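Local coordinates for uncharacterized protein, DUF633, LMOf2365_1472 (Listeria monocytogenes str. 4b F2365, PDB 3GNL), which is of uncharacterised function but is probably a tRNA (adenine-N1)-methyltransferase with a Rossmann-like fold, at residues S9-K14 and I122-I127; A16-K21 and I158-P163; L35-V40 and Q62-S67; L103-L108 and S136-W141. One frame throughout, in Å; residues are numbered along the deposited sequence.

Contact 1 (S9-K14 and I122-I127)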
loop_
_atom_site.group_PDB
_atom_site.type_symbol
_atom_site.label_atom_id
_atom_site.label_comp_id
_atom_site.label_asym_id
_atom_site.label_seq_id
_atom_site.Cartn_x
_atom_site.Cartn_y
_atom_site.Cartn_z
ATOM N N SER A 9 -6.907 9.835 -10.390
ATOM C CA SER A 9 -7.811 8.736 -10.089
ATOM C C SER A 9 -8.244 8.801 -8.611
ATOM O O SER A 9 -7.542 9.408 -7.787
ATOM C CB SER A 9 -7.142 7.372 -10.352
ATOM O OG SER A 9 -6.083 7.147 -9.436
ATOM N N LYS A 10 -9.367 8.165 -8.280
ATOM C CA LYS A 10 -9.831 8.148 -6.888
ATOM C C LYS A 10 -8.791 7.476 -6.004
ATOM O O LYS A 10 -8.588 7.855 -4.854
ATOM C CB LYS A 10 -11.188 7.450 -6.756
ATOM C CG LYS A 10 -12.288 8.202 -7.444
ATOM C CD LYS A 10 -12.795 9.341 -6.553
ATOM C CE LYS A 10 -14.154 9.860 -7.054
ATOM N NZ LYS A 10 -13.924 10.844 -8.148
ATOM N N ARG A 11 -8.141 6.457 -6.546
ATOM C CA ARG A 11 -7.069 5.751 -5.825
ATOM C C ARG A 11 -5.925 6.711 -5.484
ATOM O O ARG A 11 -5.462 6.778 -4.319
ATOM C CB ARG A 11 -6.571 4.563 -6.670
ATOM C CG ARG A 11 -5.436 3.760 -6.048
ATOM C CD ARG A 11 -4.989 2.671 -7.006
ATOM N NE ARG A 11 -4.421 3.262 -8.213
ATOM C CZ ARG A 11 -3.119 3.463 -8.427
ATOM N NH1 ARG A 11 -2.214 3.117 -7.517
ATOM N NH2 ARG A 11 -2.712 4.054 -9.552
ATOM N N LEU A 12 -5.420 7.414 -6.493
ATOM C CA LEU A 12 -4.301 8.319 -6.240
ATOM C C LEU A 12 -4.703 9.545 -5.464
ATOM O O LEU A 12 -3.887 10.048 -4.704
ATOM C CB LEU A 12 -3.551 8.680 -7.533
ATOM C CG LEU A 12 -2.764 7.509 -8.126
ATOM C CD1 LEU A 12 -2.247 7.983 -9.508
ATOM C CD2 LEU A 12 -1.635 7.011 -7.230
ATOM N N GLU A 13 -5.952 9.983 -5.598
ATOM C CA GLU A 13 -6.469 11.097 -4.830
ATOM C C GLU A 13 -6.486 10.699 -3.346
ATOM O O GLU A 13 -6.077 11.496 -2.466
ATOM C CB GLU A 13 -7.870 11.451 -5.298
ATOM C CG GLU A 13 -8.498 12.628 -4.525
ATOM C CD GLU A 13 -9.825 13.055 -5.111
ATOM O OE1 GLU A 13 -10.775 12.243 -5.125
ATOM O OE2 GLU A 13 -9.919 14.201 -5.591
ATOM N N LYS A 14 -6.882 9.461 -3.074
ATOM C CA LYS A 14 -6.915 9.019 -1.678
ATOM C C LYS A 14 -5.523 8.956 -1.111
ATOM O O LYS A 14 -5.286 9.377 0.009
ATOM C CB LYS A 14 -7.725 7.701 -1.496
ATOM C CG LYS A 14 -7.965 7.336 -0.017
ATOM C CD LYS A 14 -8.794 8.450 0.660
ATOM C CE LYS A 14 -9.386 7.997 1.963
ATOM N NZ LYS A 14 -10.136 9.147 2.574
ATOM N N ILE A 122 3.170 6.191 3.020
ATOM C CA ILE A 122 1.814 5.991 2.495
ATOM C C ILE A 122 1.906 4.870 1.449
ATOM O O ILE A 122 2.582 5.024 0.386
ATOM C CB ILE A 122 1.267 7.234 1.816
ATOM C CG1 ILE A 122 1.240 8.410 2.812
ATOM C CG2 ILE A 122 -0.138 6.946 1.317
ATOM C CD1 ILE A 122 1.141 9.806 2.124
ATOM N N LEU A 123 1.337 3.700 1.775
ATOM C CA LEU A 123 1.602 2.518 0.921
ATOM C C LEU A 123 0.266 2.042 0.367
ATOM O O LEU A 123 -0.755 2.030 1.072
ATOM C CB LEU A 123 2.249 1.394 1.753
ATOM C CG LEU A 123 3.460 1.798 2.561
ATOM C CD1 LEU A 123 3.945 0.534 3.310
ATOM C CD2 LEU A 123 4.552 2.408 1.662
ATOM N N GLN A 124 0.274 1.663 -0.915
ATOM C CA GLN A 124 -0.955 1.194 -1.539
ATOM C C GLN A 124 -0.603 -0.085 -2.293
ATOM O O GLN A 124 -0.267 -0.032 -3.455
ATOM C CB GLN A 124 -1.561 2.275 -2.425
ATOM C CG GLN A 124 -2.942 1.872 -3.021
ATOM C CD GLN A 124 -2.782 1.105 -4.309
ATOM O OE1 GLN A 124 -2.177 1.610 -5.237
ATOM N NE2 GLN A 124 -3.284 -0.139 -4.350
ATOM N N PRO A 125 -0.703 -1.234 -1.609
ATOM C CA PRO A 125 -0.385 -2.520 -2.264
ATOM C C PRO A 125 -1.579 -3.083 -3.037
ATOM O O PRO A 125 -2.720 -2.977 -2.584
ATOM C CB PRO A 125 -0.067 -3.436 -1.099
ATOM C CG PRO A 125 -0.989 -2.927 0.030
ATOM C CD PRO A 125 -1.007 -1.399 -0.186
ATOM N N ASN A 126 -1.286 -3.656 -4.190
ATOM C CA ASN A 126 -2.309 -4.214 -5.085
ATOM C C ASN A 126 -2.630 -5.670 -4.731
ATOM O O ASN A 126 -3.561 -6.235 -5.278
ATOM C CB ASN A 126 -1.825 -4.148 -6.523
ATOM C CG ASN A 126 -1.906 -2.744 -7.105
ATOM O OD1 ASN A 126 -2.528 -1.838 -6.535
ATOM N ND2 ASN A 126 -1.280 -2.562 -8.227
ATOM N N ILE A 127 -1.816 -6.278 -3.871
ATOM C CA ILE A 127 -1.969 -7.692 -3.448
ATOM C C ILE A 127 -1.221 -7.823 -2.144
ATOM O O ILE A 127 -0.264 -7.059 -1.894
ATOM C CB ILE A 127 -1.393 -8.695 -4.555
ATOM C CG1 ILE A 127 -1.693 -10.181 -4.257
ATOM C CG2 ILE A 127 0.087 -8.520 -4.788
ATOM C CD1 ILE A 127 -1.235 -11.141 -5.451
#
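Arg11 reaches from the first turn of helix 10-16 to Gln124 near the end of strand 120-125, and the two side chains cross at about a right angle. The arginine leaves the backbone with CG anti to N and runs straight until chi3 (65°) bends it, which swings the guanidinium edge round to the amide. Arg11 NH1 then donates to Gln124 OE1 at 2.7 Å with an N-H...O angle of 150°. The oxygen lies close to the guanidinium plane, whereas the donor is tilted from the carbonyl plane; the two flat groups stand 75° apart, so they meet by edge and not by stacking. Alongside the bond, the aliphatic part of the arginine also rests on the glutamine, with Arg11 CD 3.8 Å from Gln124 CD. Leu12 CG lies over one guanidinium face. Gln124 OE1 takes a further, weak bond from Gly98 N, so this buried oxygen has two donors. Ser9 caps the helix, Ser9 OG accepting from Leu12 N at 3.0 Å, while Glu151 binds the amides of Lys10 and Arg11. The arrangement sets an N-terminal helix against the C-terminal ends of parallel strands 93-99 and 120-125 in a Rossmann-like methyltransferase sheet.

Contact 2 (A16-K21 and I158-P163); sequences ASYITK and IMVLAP
Tyr18 meets strand 154-163 through apolar contacts, the foremost of them a CH-pi interaction with Val160. The methyl CG2 of Val160 sits over one face of the ring, 3.5 Å from the centroid of Tyr18 and 16° off the ring normal. It lies nearest the root of the ring, with Val160 CG2 only 3.4 Å from Tyr18 CG. The valine presents this branch because CG1 is turned anti to the backbone N, leaving CG2 beside it. Van der Waals packing supplies the rest: Ile158 CG2 approaches obliquely and comes within 3.9 Å of Tyr18 CE2. Ser17 OG lies above the centre of the opposite ring face, so the ring is sandwiched between a methyl and a hydroxyl oxygen. Among polar contacts, none joins the two segments. A type I turn from Ala16 to Ile19, closed by Ile19 N to Ala16 O at 2.9 Å, shapes the loop that carries the tyrosine, and Lys120 NZ binds Tyr18 O. Strand 154-163 runs antiparallel between 120-125 and 141-151, and the tyrosine side chain also touches Ile122 (through CB), Ser145 and Ala147 on those neighbours. Met159 and Leu161 alternate to the other face of the sheet, where they pack on helix 129-139.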
loop_
_atom_site.group_PDB
_atom_site.type_symbol
_atom_site.label_atom_id
_atom_site.label_comp_id
_atom_site.label_asym_id
_atom_site.label_seq_id
_atom_site.Cartn_x
_atom_site.Cartn_y
_atom_site.Cartn_z
ATOM N N ALA A 16 -2.894 10.713 -2.061
ATOM C CA ALA A 16 -2.466 12.122 -1.937
ATOM C C ALA A 16 -3.100 12.799 -0.736
ATOM O O ALA A 16 -2.492 13.715 -0.170
ATOM C CB ALA A 16 -2.793 12.875 -3.200
ATOM N N SER A 17 -4.285 12.324 -0.341
ATOM C CA SER A 17 -5.023 13.002 0.748
ATOM C C SER A 17 -4.281 12.882 2.084
ATOM O O SER A 17 -4.606 13.599 3.032
ATOM C CB SER A 17 -6.447 12.450 0.899
ATOM O OG SER A 17 -6.426 11.215 1.572
ATOM N N TYR A 18 -3.320 11.968 2.174
ATOM C CA TYR A 18 -2.517 11.759 3.368
ATOM C C TYR A 18 -1.251 12.586 3.390
ATOM O O TYR A 18 -0.482 12.500 4.332
ATOM C CB TYR A 18 -2.220 10.277 3.556
ATOM C CG TYR A 18 -3.488 9.477 3.836
ATOM C CD1 TYR A 18 -4.213 9.670 5.026
ATOM C CD2 TYR A 18 -3.939 8.529 2.924
ATOM C CE1 TYR A 18 -5.382 8.934 5.293
ATOM C CE2 TYR A 18 -5.117 7.754 3.180
ATOM C CZ TYR A 18 -5.804 7.966 4.372
ATOM O OH TYR A 18 -6.954 7.231 4.636
ATOM N N ILE A 19 -1.063 13.414 2.359
ATOM C CA ILE A 19 0.099 14.340 2.319
ATOM C C ILE A 19 -0.502 15.685 2.679
ATOM O O ILE A 19 -1.331 16.178 1.967
ATOM C CB ILE A 19 0.687 14.415 0.891
ATOM C CG1 ILE A 19 1.232 13.036 0.475
ATOM C CG2 ILE A 19 1.797 15.479 0.812
ATOM C CD1 ILE A 19 1.608 12.894 -1.021
ATOM N N THR A 20 -0.112 16.263 3.824
ATOM C CA THR A 20 -0.888 17.374 4.376
ATOM C C THR A 20 -0.077 18.557 4.893
ATOM O O THR A 20 -0.634 19.628 5.123
ATOM C CB THR A 20 -1.795 16.867 5.580
ATOM O OG1 THR A 20 -0.958 16.271 6.572
ATOM C CG2 THR A 20 -2.835 15.861 5.094
ATOM N N LYS A 21 1.201 18.354 5.115
ATOM C CA LYS A 21 1.964 19.301 5.946
ATOM C C LYS A 21 3.058 20.029 5.171
ATOM O O LYS A 21 4.148 20.296 5.716
ATOM C CB LYS A 21 2.568 18.562 7.126
ATOM C CG LYS A 21 1.535 17.912 8.057
ATOM C CD LYS A 21 2.148 16.707 8.769
ATOM C CE LYS A 21 3.327 17.114 9.642
ATOM N NZ LYS A 21 4.170 15.952 9.996
ATOM N N ILE A 158 -5.207 1.225 1.281
ATOM C CA ILE A 158 -4.123 2.230 1.501
ATOM C C ILE A 158 -3.823 2.206 2.992
ATOM O O ILE A 158 -4.723 2.052 3.820
ATOM C CB ILE A 158 -4.592 3.638 1.078
ATOM C CG1 ILE A 158 -4.908 3.611 -0.434
ATOM C CG2 ILE A 158 -3.507 4.717 1.416
ATOM C CD1 ILE A 158 -5.708 4.773 -0.874
HETATM N N MSE A 159 -2.551 2.295 3.342
HETATM C CA MSE A 159 -2.193 2.359 4.758
HETATM C C MSE A 159 -1.166 3.471 4.955
HETATM O O MSE A 159 -0.298 3.692 4.114
HETATM C CB MSE A 159 -1.638 1.021 5.261
HETATM C CG MSE A 159 -0.327 0.587 4.711
HETATM SE SE MSE A 159 0.151 -1.170 5.533
HETATM C CE MSE A 159 -1.029 -2.246 4.424
ATOM N N VAL A 160 -1.261 4.137 6.099
ATOM C CA VAL A 160 -0.326 5.223 6.399
ATOM C C VAL A 160 0.373 4.842 7.664
ATOM O O VAL A 160 -0.298 4.384 8.609
ATOM C CB VAL A 160 -1.078 6.521 6.586
ATOM C CG1 VAL A 160 -0.071 7.669 6.881
ATOM C CG2 VAL A 160 -1.956 6.823 5.344
ATOM N N LEU A 161 1.697 4.945 7.670
ATOM C CA LEU A 161 2.492 4.491 8.819
ATOM C C LEU A 161 3.378 5.590 9.346
ATOM O O LEU A 161 3.749 6.497 8.602
ATOM C CB LEU A 161 3.380 3.318 8.427
ATOM C CG LEU A 161 2.581 2.086 7.946
ATOM C CD1 LEU A 161 2.470 2.189 6.465
ATOM C CD2 LEU A 161 3.224 0.796 8.294
ATOM N N ALA A 162 3.837 5.440 10.587
ATOM C CA ALA A 162 4.796 6.393 11.180
ATOM C C ALA A 162 5.726 5.580 12.091
ATOM O O ALA A 162 5.291 4.566 12.658
ATOM C CB ALA A 162 4.062 7.446 11.960
ATOM N N PRO A 163 6.990 6.016 12.286
ATOM C CA PRO A 163 7.863 5.303 13.221
ATOM C C PRO A 163 7.316 5.328 14.648
ATOM O O PRO A 163 6.671 6.291 15.071
ATOM C CB PRO A 163 9.188 6.090 13.165
ATOM C CG PRO A 163 9.081 6.960 12.033
ATOM C CD PRO A 163 7.631 7.260 11.793
#

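Contact 3 (L35-V40 and Q62-S67); sequences LPCFAV and QKQVRS
Helices 34-41 and 55-67 come close at Cys37 and Val65, whose CA atoms are 6.7 Å apart. Cys37 is the one residue of segment 35-40 that makes close contact, meeting both Gln64 and Val65. Its sulfur is anti to the carbonyl carbon (chi1 -71°) and points at the second helix. There Cys37 SG lies 3.9 Å from Gln64 CG and 4.0 Å from Val65 CA, so it rests against the backbone of the second helix as much as against its side chains. From the valine, the CG2 branch makes the apolar contact, 4.1 Å from Cys37 SG. Gln64 CG leaves on the side away from the backbone N, and the chain then bends at chi2 (66°), which brings the amide back beside the sulfur, with Gln64 NE2 4.1 Å from Cys37 SG. No hydrogen bond crosses between the segments; the contact is one of van der Waals fit. Ser68, just past helix 55-67, also touches Cys37. Strand 45-52 links the two helices, which lie side by side over the sheet: Val65 packs down on Ile74 and Val76 of edge strand 74-78, and Leu35 leans on Val15 and Ala16 of helix 10-16.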
loop_
_atom_site.group_PDB
_atom_site.type_symbol
_atom_site.label_atom_id
_atom_site.label_comp_id
_atom_site.label_asym_id
_atom_site.label_seq_id
_atom_site.Cartn_x
_atom_site.Cartn_y
_atom_site.Cartn_z
ATOM N N LEU A 35 0.813 12.289 -9.056
ATOM C CA LEU A 35 0.653 12.595 -7.633
ATOM C C LEU A 35 1.616 13.682 -7.131
ATOM O O LEU A 35 1.160 14.641 -6.494
ATOM C CB LEU A 35 0.645 11.293 -6.809
ATOM C CG LEU A 35 0.581 11.446 -5.291
ATOM C CD1 LEU A 35 -0.099 10.218 -4.649
ATOM C CD2 LEU A 35 1.897 11.723 -4.643
ATOM N N PRO A 36 2.917 13.602 -7.447
ATOM C CA PRO A 36 3.849 14.681 -7.081
ATOM C C PRO A 36 3.424 16.001 -7.646
ATOM O O PRO A 36 3.485 17.022 -6.941
ATOM C CB PRO A 36 5.154 14.230 -7.705
ATOM C CG PRO A 36 5.069 12.717 -7.703
ATOM C CD PRO A 36 3.616 12.415 -7.967
ATOM N N CYS A 37 2.958 16.036 -8.889
ATOM C CA CYS A 37 2.543 17.325 -9.470
ATOM C C CYS A 37 1.339 17.859 -8.721
ATOM O O CYS A 37 1.304 19.045 -8.410
ATOM C CB CYS A 37 2.252 17.211 -10.960
ATOM S SG CYS A 37 3.777 16.958 -12.018
ATOM N N PHE A 38 0.373 16.993 -8.445
ATOM C CA PHE A 38 -0.865 17.405 -7.750
ATOM C C PHE A 38 -0.518 17.950 -6.356
ATOM O O PHE A 38 -1.071 18.986 -5.957
ATOM C CB PHE A 38 -1.770 16.204 -7.633
ATOM C CG PHE A 38 -2.963 16.397 -6.732
ATOM C CD1 PHE A 38 -4.136 16.921 -7.252
ATOM C CD2 PHE A 38 -2.929 15.961 -5.420
ATOM C CE1 PHE A 38 -5.293 17.062 -6.438
ATOM C CE2 PHE A 38 -4.079 16.075 -4.607
ATOM C CZ PHE A 38 -5.250 16.624 -5.129
ATOM N N ALA A 39 0.410 17.311 -5.657
ATOM C CA ALA A 39 0.701 17.660 -4.283
ATOM C C ALA A 39 1.561 18.917 -4.208
ATOM O O ALA A 39 1.431 19.736 -3.272
ATOM C CB ALA A 39 1.320 16.535 -3.563
ATOM N N VAL A 40 2.448 19.104 -5.176
ATOM C CA VAL A 40 3.241 20.341 -5.189
ATOM C C VAL A 40 2.322 21.517 -5.550
ATOM O O VAL A 40 2.366 22.579 -4.899
ATOM C CB VAL A 40 4.437 20.207 -6.151
ATOM C CG1 VAL A 40 5.099 21.595 -6.441
ATOM C CG2 VAL A 40 5.452 19.262 -5.549
ATOM N N GLN A 62 9.168 12.549 -16.507
ATOM C CA GLN A 62 9.916 13.769 -16.847
ATOM C C GLN A 62 9.049 14.732 -17.641
ATOM O O GLN A 62 9.053 15.952 -17.342
ATOM C CB GLN A 62 11.153 13.431 -17.676
ATOM C CG GLN A 62 12.350 12.961 -16.889
ATOM C CD GLN A 62 13.493 12.468 -17.795
ATOM O OE1 GLN A 62 13.281 11.607 -18.655
ATOM N NE2 GLN A 62 14.702 13.028 -17.615
ATOM N N LYS A 63 8.294 14.201 -18.600
ATOM C CA LYS A 63 7.471 15.051 -19.481
ATOM C C LYS A 63 6.304 15.655 -18.744
ATOM O O LYS A 63 5.983 16.802 -18.973
ATOM C CB LYS A 63 7.006 14.329 -20.738
ATOM C CG LYS A 63 8.155 14.099 -21.728
ATOM C CD LYS A 63 7.658 13.401 -22.961
ATOM C CE LYS A 63 8.766 13.212 -24.029
ATOM N NZ LYS A 63 9.027 14.467 -24.820
ATOM N N GLN A 64 5.704 14.917 -17.817
ATOM C CA GLN A 64 4.597 15.473 -17.043
ATOM C C GLN A 64 5.091 16.616 -16.152
ATOM O O GLN A 64 4.399 17.658 -16.034
ATOM C CB GLN A 64 3.931 14.367 -16.210
ATOM C CG GLN A 64 2.903 14.865 -15.198
ATOM C CD GLN A 64 1.678 15.494 -15.836
ATOM O OE1 GLN A 64 1.133 14.998 -16.814
ATOM N NE2 GLN A 64 1.228 16.596 -15.256
ATOM N N VAL A 65 6.261 16.457 -15.543
ATOM C CA VAL A 65 6.833 17.451 -14.625
ATOM C C VAL A 65 7.123 18.731 -15.443
ATOM O O VAL A 65 6.786 19.834 -14.991
ATOM C CB VAL A 65 8.102 16.935 -13.876
ATOM C CG1 VAL A 65 8.843 18.046 -13.141
ATOM C CG2 VAL A 65 7.672 15.818 -12.872
ATOM N N ARG A 66 7.701 18.570 -16.638
ATOM C CA ARG A 66 7.976 19.724 -17.499
ATOM C C ARG A 66 6.692 20.421 -17.933
ATOM O O ARG A 66 6.575 21.657 -17.830
ATOM C CB ARG A 66 8.774 19.236 -18.698
ATOM C CG ARG A 66 10.250 19.235 -18.397
ATOM N N SER A 67 5.713 19.644 -18.359
ATOM C CA SER A 67 4.403 20.134 -18.764
ATOM C C SER A 67 3.671 20.895 -17.647
ATOM O O SER A 67 2.825 21.737 -17.924
ATOM C CB SER A 67 3.534 18.966 -19.225
ATOM O OG SER A 67 2.211 19.401 -19.519
#

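Contact 4 (L103-L108 and S136-W141); sequences LIRTIL and SEQNNW
Arg105 and Gln138 bridge helices 101-110 and 129-139 by their side-chain ends alone, since the nearest CA atoms of the two segments, those of Arg105 and Ser136, are 9.6 Å apart. The firmly held side is the arginine. Its chain is extended from CG to NE and touches Leu132 and Trp135, and its head is gripped by salt bridges from NE to Glu109 and from NH1 to Glu134, with Gln131 a further acceptor for NH1. On the solvent side the grip is poor. Gln138 OE1 stands at the guanidinium edge, 2.5 Å from Arg105 NH2, but the N-H...O angle of 121° makes the bond weak. The separation is also too short to trust, and Gln138 NE2, like Arg105 NH2 a donor, lies 3.1 Å from it without a bond. The exact pose of this exposed amide is therefore doubtful. Inward, Ile104 and Leu108 pack on strands 93-99 and 120-125. Behind Gln138 the helix closes in a Schellman motif at Asn140, and Ser136 OG donates to Trp141 O at 2.7 Å. Two neighbouring helices laid on one face of a central sheet, each following a strand, are the alpha/beta layering of Rossmann-like methyltransferases.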
loop_
_atom_site.group_PDB
_atom_site.type_symbol
_atom_site.label_atom_id
_atom_site.label_comp_id
_atom_site.label_asym_id
_atom_site.label_seq_id
_atom_site.Cartn_x
_atom_site.Cartn_y
_atom_site.Cartn_z
ATOM N N LEU A 103 6.615 -6.892 -3.157
ATOM C CA LEU A 103 7.573 -6.002 -3.840
ATOM C C LEU A 103 7.823 -4.758 -2.998
ATOM O O LEU A 103 8.971 -4.315 -2.869
ATOM C CB LEU A 103 7.100 -5.561 -5.233
ATOM C CG LEU A 103 8.084 -4.648 -6.018
ATOM C CD1 LEU A 103 9.588 -5.108 -5.980
ATOM C CD2 LEU A 103 7.641 -4.446 -7.458
ATOM N N ILE A 104 6.741 -4.193 -2.462
ATOM C CA ILE A 104 6.845 -3.028 -1.587
ATOM C C ILE A 104 7.635 -3.355 -0.344
ATOM O O ILE A 104 8.490 -2.583 0.072
ATOM C CB ILE A 104 5.448 -2.422 -1.180
ATOM C CG1 ILE A 104 4.708 -1.897 -2.414
ATOM C CG2 ILE A 104 5.635 -1.283 -0.159
ATOM C CD1 ILE A 104 3.308 -1.335 -2.170
ATOM N N ARG A 105 7.360 -4.515 0.241
ATOM C CA ARG A 105 8.076 -4.946 1.423
ATOM C C ARG A 105 9.567 -5.021 1.095
ATOM O O ARG A 105 10.398 -4.534 1.888
ATOM C CB ARG A 105 7.571 -6.319 1.921
ATOM C CG ARG A 105 8.208 -6.684 3.287
ATOM C CD ARG A 105 7.479 -7.870 3.941
ATOM N NE ARG A 105 8.033 -8.139 5.264
ATOM C CZ ARG A 105 7.506 -8.974 6.167
ATOM N NH1 ARG A 105 6.411 -9.683 5.894
ATOM N NH2 ARG A 105 8.102 -9.112 7.352
ATOM N N THR A 106 9.892 -5.648 -0.042
ATOM C CA THR A 106 11.300 -5.824 -0.506
ATOM C C THR A 106 11.966 -4.452 -0.659
ATOM O O THR A 106 13.090 -4.249 -0.179
ATOM C CB THR A 106 11.361 -6.651 -1.797
ATOM O OG1 THR A 106 10.833 -7.954 -1.506
ATOM C CG2 THR A 106 12.805 -6.809 -2.327
ATOM N N ILE A 107 11.230 -3.508 -1.246
ATOM C CA ILE A 107 11.722 -2.142 -1.428
ATOM C C ILE A 107 12.059 -1.516 -0.077
ATOM O O ILE A 107 13.112 -0.862 0.068
ATOM C CB ILE A 107 10.710 -1.286 -2.226
ATOM C CG1 ILE A 107 10.771 -1.700 -3.695
ATOM C CG2 ILE A 107 11.012 0.235 -2.052
ATOM C CD1 ILE A 107 9.677 -1.106 -4.519
ATOM N N LEU A 108 11.173 -1.669 0.897
ATOM C CA LEU A 108 11.383 -1.148 2.255
ATOM C C LEU A 108 12.548 -1.799 3.004
ATOM O O LEU A 108 13.292 -1.102 3.718
ATOM C CB LEU A 108 10.108 -1.256 3.105
ATOM C CG LEU A 108 8.950 -0.374 2.629
ATOM C CD1 LEU A 108 7.675 -0.741 3.378
ATOM C CD2 LEU A 108 9.251 1.151 2.822
ATOM N N SER A 136 5.274 -3.793 9.313
ATOM C CA SER A 136 5.053 -2.732 10.294
ATOM C C SER A 136 5.328 -3.233 11.713
ATOM O O SER A 136 5.988 -2.554 12.505
ATOM C CB SER A 136 3.627 -2.187 10.103
ATOM O OG SER A 136 2.897 -2.037 11.299
ATOM N N GLU A 137 4.864 -4.435 12.027
ATOM C CA GLU A 137 5.132 -5.034 13.313
ATOM C C GLU A 137 6.624 -5.342 13.487
ATOM O O GLU A 137 7.162 -4.998 14.555
ATOM C CB GLU A 137 4.335 -6.343 13.395
ATOM C CG GLU A 137 4.588 -7.144 14.649
ATOM C CD GLU A 137 3.576 -8.251 14.788
ATOM O OE1 GLU A 137 3.881 -9.367 14.264
ATOM O OE2 GLU A 137 2.529 -8.060 15.448
ATOM N N GLN A 138 7.281 -5.969 12.508
ATOM C CA GLN A 138 8.722 -6.332 12.610
ATOM C C GLN A 138 9.619 -5.121 12.739
ATOM O O GLN A 138 10.674 -5.200 13.365
ATOM C CB GLN A 138 9.222 -7.166 11.442
ATOM C CG GLN A 138 8.721 -8.587 11.422
ATOM C CD GLN A 138 9.076 -9.274 10.128
ATOM O OE1 GLN A 138 9.705 -8.662 9.236
ATOM N NE2 GLN A 138 8.677 -10.541 9.986
ATOM N N ASN A 139 9.199 -4.002 12.157
ATOM C CA ASN A 139 10.067 -2.822 12.187
ATOM C C ASN A 139 9.564 -1.680 13.072
ATOM O O ASN A 139 10.116 -0.580 13.043
ATOM C CB ASN A 139 10.312 -2.374 10.755
ATOM C CG ASN A 139 11.110 -3.389 9.984
ATOM O OD1 ASN A 139 12.335 -3.361 10.022
ATOM N ND2 ASN A 139 10.429 -4.322 9.276
ATOM N N ASN A 140 8.531 -1.927 13.876
ATOM C CA ASN A 140 7.953 -0.902 14.744
ATOM C C ASN A 140 7.573 0.400 14.046
ATOM O O ASN A 140 7.934 1.496 14.487
ATOM C CB ASN A 140 8.829 -0.622 15.992
ATOM C CG ASN A 140 8.831 -1.795 16.986
ATOM O OD1 ASN A 140 7.962 -2.653 16.957
ATOM N ND2 ASN A 140 9.812 -1.819 17.873
ATOM N N TRP A 141 6.805 0.260 12.966
ATOM C CA TRP A 141 6.046 1.367 12.410
ATOM C C TRP A 141 4.569 1.221 12.750
ATOM O O TRP A 141 3.945 0.177 12.424
ATOM C CB TRP A 141 6.212 1.468 10.887
ATOM C CG TRP A 141 7.597 1.935 10.450
ATOM C CD1 TRP A 141 8.755 1.286 10.606
ATOM C CD2 TRP A 141 7.906 3.160 9.757
ATOM N NE1 TRP A 141 9.812 2.033 10.088
ATOM C CE2 TRP A 141 9.298 3.190 9.572
ATOM C CE3 TRP A 141 7.141 4.252 9.339
ATOM C CZ2 TRP A 141 9.945 4.261 8.917
ATOM C CZ3 TRP A 141 7.792 5.335 8.700
ATOM C CH2 TRP A 141 9.173 5.315 8.498
#

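In the fold
The four contacts surround one mixed sheet of strand order 3-2-1-4-5-7-6, the class I methyltransferase pattern, consistent with the family assignment. Contacts 1 and 2, centres about 11 Å apart, bring the N-terminal helix 10-16 and its following loop onto adjacent strands 120-125 and 154-163; their segments alternate along the chain. Contact 3 lies, along the chain, between the two segments of contact 1 and likewise of contact 2, and touches both through Leu35 and Phe38. Contact 4 lies on the other face, its centre about 27 Å from that of contact 3 with no touch, but Ile104 and Leu108 reach strand 120-125 and Trp141 reaches strand 154-163. The N-terminal elements and both helical layers are thus joined through the sheet.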